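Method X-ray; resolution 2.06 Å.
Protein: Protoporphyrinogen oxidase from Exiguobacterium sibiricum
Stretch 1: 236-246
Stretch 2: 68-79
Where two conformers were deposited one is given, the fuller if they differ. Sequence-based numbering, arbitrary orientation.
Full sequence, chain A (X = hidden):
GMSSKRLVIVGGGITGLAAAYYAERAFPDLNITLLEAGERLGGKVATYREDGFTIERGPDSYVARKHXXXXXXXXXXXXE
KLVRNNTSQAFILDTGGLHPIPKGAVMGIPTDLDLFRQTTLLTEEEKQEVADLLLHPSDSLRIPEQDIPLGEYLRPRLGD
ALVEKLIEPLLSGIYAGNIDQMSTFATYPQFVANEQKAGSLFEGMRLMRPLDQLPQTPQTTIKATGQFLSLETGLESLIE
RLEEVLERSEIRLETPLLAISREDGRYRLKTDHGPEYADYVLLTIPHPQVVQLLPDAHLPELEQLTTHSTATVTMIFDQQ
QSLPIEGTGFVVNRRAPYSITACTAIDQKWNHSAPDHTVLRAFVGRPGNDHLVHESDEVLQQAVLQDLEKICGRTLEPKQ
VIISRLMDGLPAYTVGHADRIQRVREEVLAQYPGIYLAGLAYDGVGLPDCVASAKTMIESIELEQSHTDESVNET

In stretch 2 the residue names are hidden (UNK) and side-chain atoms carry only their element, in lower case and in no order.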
# COMPACT_ATOMS: atom_id res chain seq x y z
N GLU A 236 7.68 12.99 1.27
CA GLU A 236 7.03 14.22 0.84
C GLU A 236 7.93 15.06 -0.09
O GLU A 236 7.43 15.80 -0.96
CB GLU A 236 6.52 15.02 2.04
CG GLU A 236 5.46 16.07 1.66
CD GLU A 236 4.74 16.74 2.85
OE1 GLU A 236 4.80 16.25 4.01
OE2 GLU A 236 4.04 17.74 2.60
N SER A 237 9.25 14.91 0.04
CA SER A 237 10.19 15.63 -0.85
C SER A 237 10.02 15.19 -2.30
O SER A 237 10.16 15.98 -3.20
CB SER A 237 11.63 15.54 -0.39
OG SER A 237 12.14 14.25 -0.55
N LEU A 238 9.60 13.95 -2.51
CA LEU A 238 9.25 13.50 -3.86
C LEU A 238 8.07 14.30 -4.40
O LEU A 238 8.09 14.71 -5.55
CB LEU A 238 8.96 12.00 -3.90
CG LEU A 238 8.20 11.42 -5.10
CD1 LEU A 238 8.98 11.60 -6.39
CD2 LEU A 238 7.86 9.95 -4.81
N ILE A 239 7.04 14.51 -3.58
CA ILE A 239 5.85 15.28 -4.00
C ILE A 239 6.26 16.73 -4.40
O ILE A 239 5.91 17.21 -5.49
CB ILE A 239 4.78 15.29 -2.87
CG1 ILE A 239 4.34 13.85 -2.52
CG2 ILE A 239 3.63 16.13 -3.22
CD1 ILE A 239 3.88 12.97 -3.70
N GLU A 240 7.05 17.34 -3.54
CA GLU A 240 7.55 18.69 -3.70
C GLU A 240 8.38 18.82 -4.96
O GLU A 240 8.17 19.75 -5.73
CB GLU A 240 8.37 19.08 -2.45
CG GLU A 240 7.48 19.42 -1.29
CD GLU A 240 8.15 19.30 0.09
OE1 GLU A 240 9.27 18.78 0.21
OE2 GLU A 240 7.53 19.73 1.07
N ARG A 241 9.28 17.87 -5.22
CA ARG A 241 10.10 17.92 -6.43
C ARG A 241 9.26 17.71 -7.68
O ARG A 241 9.51 18.33 -8.71
CB ARG A 241 11.23 16.89 -6.38
CG ARG A 241 12.17 16.85 -7.60
CD ARG A 241 12.82 18.21 -7.90
NE ARG A 241 13.57 18.72 -6.75
CZ ARG A 241 14.82 18.38 -6.43
NH1 ARG A 241 15.52 17.50 -7.17
NH2 ARG A 241 15.39 18.91 -5.35
N LEU A 242 8.25 16.83 -7.61
CA LEU A 242 7.40 16.66 -8.80
C LEU A 242 6.73 17.97 -9.19
O LEU A 242 6.72 18.35 -10.36
CB LEU A 242 6.31 15.58 -8.62
CG LEU A 242 6.81 14.16 -8.78
CD1 LEU A 242 5.78 13.19 -8.20
CD2 LEU A 242 7.18 13.87 -10.26
N GLU A 243 6.17 18.66 -8.20
CA GLU A 243 5.52 19.92 -8.48
C GLU A 243 6.52 20.88 -9.10
O GLU A 243 6.26 21.51 -10.13
CB GLU A 243 4.92 20.55 -7.22
CG GLU A 243 4.12 21.80 -7.59
CD GLU A 243 3.51 22.55 -6.46
OE1 GLU A 243 3.84 22.28 -5.29
OE2 GLU A 243 2.70 23.45 -6.75
N GLU A 244 7.67 21.00 -8.45
CA GLU A 244 8.76 21.87 -8.91
C GLU A 244 9.21 21.63 -10.38
O GLU A 244 9.39 22.57 -11.11
CB GLU A 244 9.90 21.71 -7.91
CG GLU A 244 11.07 22.64 -8.01
CD GLU A 244 12.15 22.18 -7.04
OE1 GLU A 244 11.85 22.10 -5.82
OE2 GLU A 244 13.27 21.84 -7.48
N VAL A 245 9.33 20.39 -10.83
CA VAL A 245 9.76 20.13 -12.21
C VAL A 245 8.66 20.27 -13.28
O VAL A 245 8.94 20.17 -14.46
CB VAL A 245 10.48 18.73 -12.36
CG1 VAL A 245 11.62 18.63 -11.36
CG2 VAL A 245 9.52 17.55 -12.21
N LEU A 246 7.41 20.45 -12.88
CA LEU A 246 6.35 20.70 -13.85
C LEU A 246 6.59 22.10 -14.42
O LEU A 246 6.83 23.05 -13.67
CB LEU A 246 4.97 20.60 -13.18
CG LEU A 246 4.65 19.23 -12.58
CD1 LEU A 246 3.39 19.35 -11.68
CD2 LEU A 246 4.49 18.19 -13.67
N UNK A 68 10.14 1.44 -11.47
CA UNK A 68 9.58 2.63 -12.12
C UNK A 68 9.65 3.87 -11.22
O UNK A 68 9.95 4.97 -11.69
c UNK A 68 7.12 2.24 -11.50
c UNK A 68 8.14 2.40 -12.66
c UNK A 68 7.73 3.55 -13.58
c UNK A 68 6.42 3.30 -14.33
N UNK A 69 9.47 3.69 -9.91
CA UNK A 69 9.48 4.81 -8.98
C UNK A 69 10.94 5.26 -8.74
O UNK A 69 11.21 6.46 -8.58
c UNK A 69 8.67 5.55 -6.58
c UNK A 69 8.77 4.45 -7.66
c UNK A 69 8.43 6.95 -7.19
c UNK A 69 7.56 5.25 -5.57
N UNK A 70 11.86 4.29 -8.67
CA UNK A 70 13.30 4.59 -8.63
C UNK A 70 13.70 5.42 -9.84
O UNK A 70 14.35 6.44 -9.69
o UNK A 70 13.59 2.41 -7.61
c UNK A 70 14.13 3.30 -8.59
c UNK A 70 15.63 3.64 -8.27
N UNK A 71 13.23 5.02 -11.01
CA UNK A 71 13.55 5.72 -12.24
C UNK A 71 13.00 7.16 -12.27
O UNK A 71 13.72 8.11 -12.67
o UNK A 71 13.07 2.77 -14.27
o UNK A 71 14.89 3.53 -13.31
c UNK A 71 13.71 3.66 -13.68
c UNK A 71 12.99 4.96 -13.43
N UNK A 72 11.76 7.34 -11.81
CA UNK A 72 11.16 8.66 -11.67
C UNK A 72 11.98 9.49 -10.71
O UNK A 72 12.27 10.67 -10.97
c UNK A 72 8.89 10.54 -12.49
c UNK A 72 7.40 9.65 -10.49
c UNK A 72 8.90 9.87 -11.09
c UNK A 72 9.68 8.57 -11.22
N UNK A 73 12.35 8.89 -9.57
CA UNK A 73 13.09 9.61 -8.55
C UNK A 73 14.45 10.06 -9.12
O UNK A 73 14.92 11.18 -8.84
c UNK A 73 13.27 8.72 -7.26
c UNK A 73 12.00 8.66 -6.41
c UNK A 73 12.01 7.56 -5.34
c UNK A 73 14.49 9.16 -6.40
N UNK A 74 15.09 9.20 -9.92
CA UNK A 74 16.37 9.57 -10.48
C UNK A 74 16.20 10.67 -11.50
O UNK A 74 16.91 11.70 -11.43
o UNK A 74 19.64 8.72 -9.62
c UNK A 74 17.65 7.41 -9.99
c UNK A 74 19.17 7.56 -9.74
c UNK A 74 17.08 8.38 -11.08
o UNK A 74 19.87 6.51 -9.67
N UNK A 75 15.24 10.49 -12.41
CA UNK A 75 14.99 11.44 -13.48
C UNK A 75 14.78 12.86 -12.95
O UNK A 75 15.28 13.80 -13.55
c UNK A 75 13.83 10.99 -14.36
N UNK A 76 14.10 13.00 -11.80
CA UNK A 76 13.81 14.31 -11.21
C UNK A 76 14.91 14.78 -10.21
O UNK A 76 14.78 15.79 -9.54
c UNK A 76 12.33 14.37 -10.63
c UNK A 76 12.21 13.69 -9.26
c UNK A 76 11.34 13.77 -11.64
c UNK A 76 10.79 13.80 -8.58
N UNK A 77 16.00 14.04 -10.14
CA UNK A 77 17.17 14.48 -9.39
C UNK A 77 17.20 14.15 -7.93
O UNK A 77 17.88 14.81 -7.15
N UNK A 78 16.47 13.11 -7.52
CA UNK A 78 16.45 12.76 -6.11
C UNK A 78 17.16 11.46 -5.79
O UNK A 78 17.13 11.01 -4.65
c UNK A 78 14.28 14.06 -5.44
c UNK A 78 12.78 13.82 -5.09
c UNK A 78 14.98 14.93 -4.41
c UNK A 78 15.00 12.71 -5.58
N UNK A 79 17.82 10.86 -6.79
CA UNK A 79 18.54 9.59 -6.63
C UNK A 79 19.51 9.58 -5.45
O UNK A 79 19.61 8.60 -4.73

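Position 68 carries four side-chain carbons, forked at the first, with one arm two carbons long. That topology is isoleucine, and Ile-68 lies out of reach of stretch 1. Position 69 also has four carbons, but the fork comes at the second. Its CA-to-CB bond points sideways, yet its end comes nearer, and a terminal carbon lies 3.9 Å from Leu-238 CD2. A fork at the second carbon defines leucine, so the residue is Leu-69 and the touching atom its CD1.

At position 70 the first carbon bears one oxygen and one carbon, so the residue is a beta-branched alcohol, Thr-70, remote from stretch 1. Position 71 has two carbons, the second carrying two oxygens: a short carboxylate, Asp-71, exposed and likewise remote.

Four carbons forked at the second recur at position 72. The CA-to-CB bond points toward the other helix, and a terminal carbon sits 4.2 Å from Leu-242 CD2; the residue is again leucine, Leu-72, and the atom its CD2. Position 73 forks at the first carbon and has one two-carbon arm, whose inner carbon is 4.2 Å from Leu-238 CD1; hence Ile-73, the inner carbon being CG1.

Position 74 shows three carbons, the third with two oxygens, which gives Glu-74, exposed and out of reach. A single carbon at position 75 means Ala-75, also without contact.

Position 76 again has four carbons, forked at the first with one longer arm. The tip of that arm lies 3.6 Å from Leu-238 CD1, 4.0 Å from Leu-242 CD2 and 3.5 Å from Arg-241 CG. The shorter branch is 4.2 Å from Val-245 CG2. The residue is Ile-76, with chi1 at 79° (p) and chi2 at 176° (t); the tip is CD1 and the shorter branch CG2. Ile-76 is the first residue after the helix to leave helical phi/psi.

Position 77 has no side-chain atoms and phi/psi of 87/24. A CB there would be jammed against the carbonyl O of the preceding residue, and its ideal site is 3.3 Å from Arg-241 NH1; the residue is Gly-77. Position 78 has four carbons forked at the second. One terminal carbon is 3.7 Å from Arg-241 CB and 3.8 Å from Leu-238 CA, while the other lies over one face of the Arg-241 guanidinium. This is Leu-78, the two carbons being CD1 and CD2 respectively. Position 79 also lacks a side chain: Gly-79, where an ideal CB would fall 1.8 Å from Glu-74 OE1.

The contact buries 456 Å², both sides summed. The helix axes approach to 11.0 Å with their N-to-C directions 56° apart, and side chains fill the space between them. Ile-76 has the largest covered area, 93 Å², and packs against Leu-238, Arg-241, Leu-242 and Val-245. Arg-241 adds the polar element: NH1 donates a hydrogen bond to Ile-76 O at 3.0 Å, with an N-H...O angle of 160°, and the acceptor lies near the guanidinium plane. Its NE also forms a salt bridge with Glu-244 OE2 at 3.2 Å. That oxygen lies well out of the plane, so the pairing is one of charges alone.

Stretch 2, residues 68-79: ILTDLIEAIGLG
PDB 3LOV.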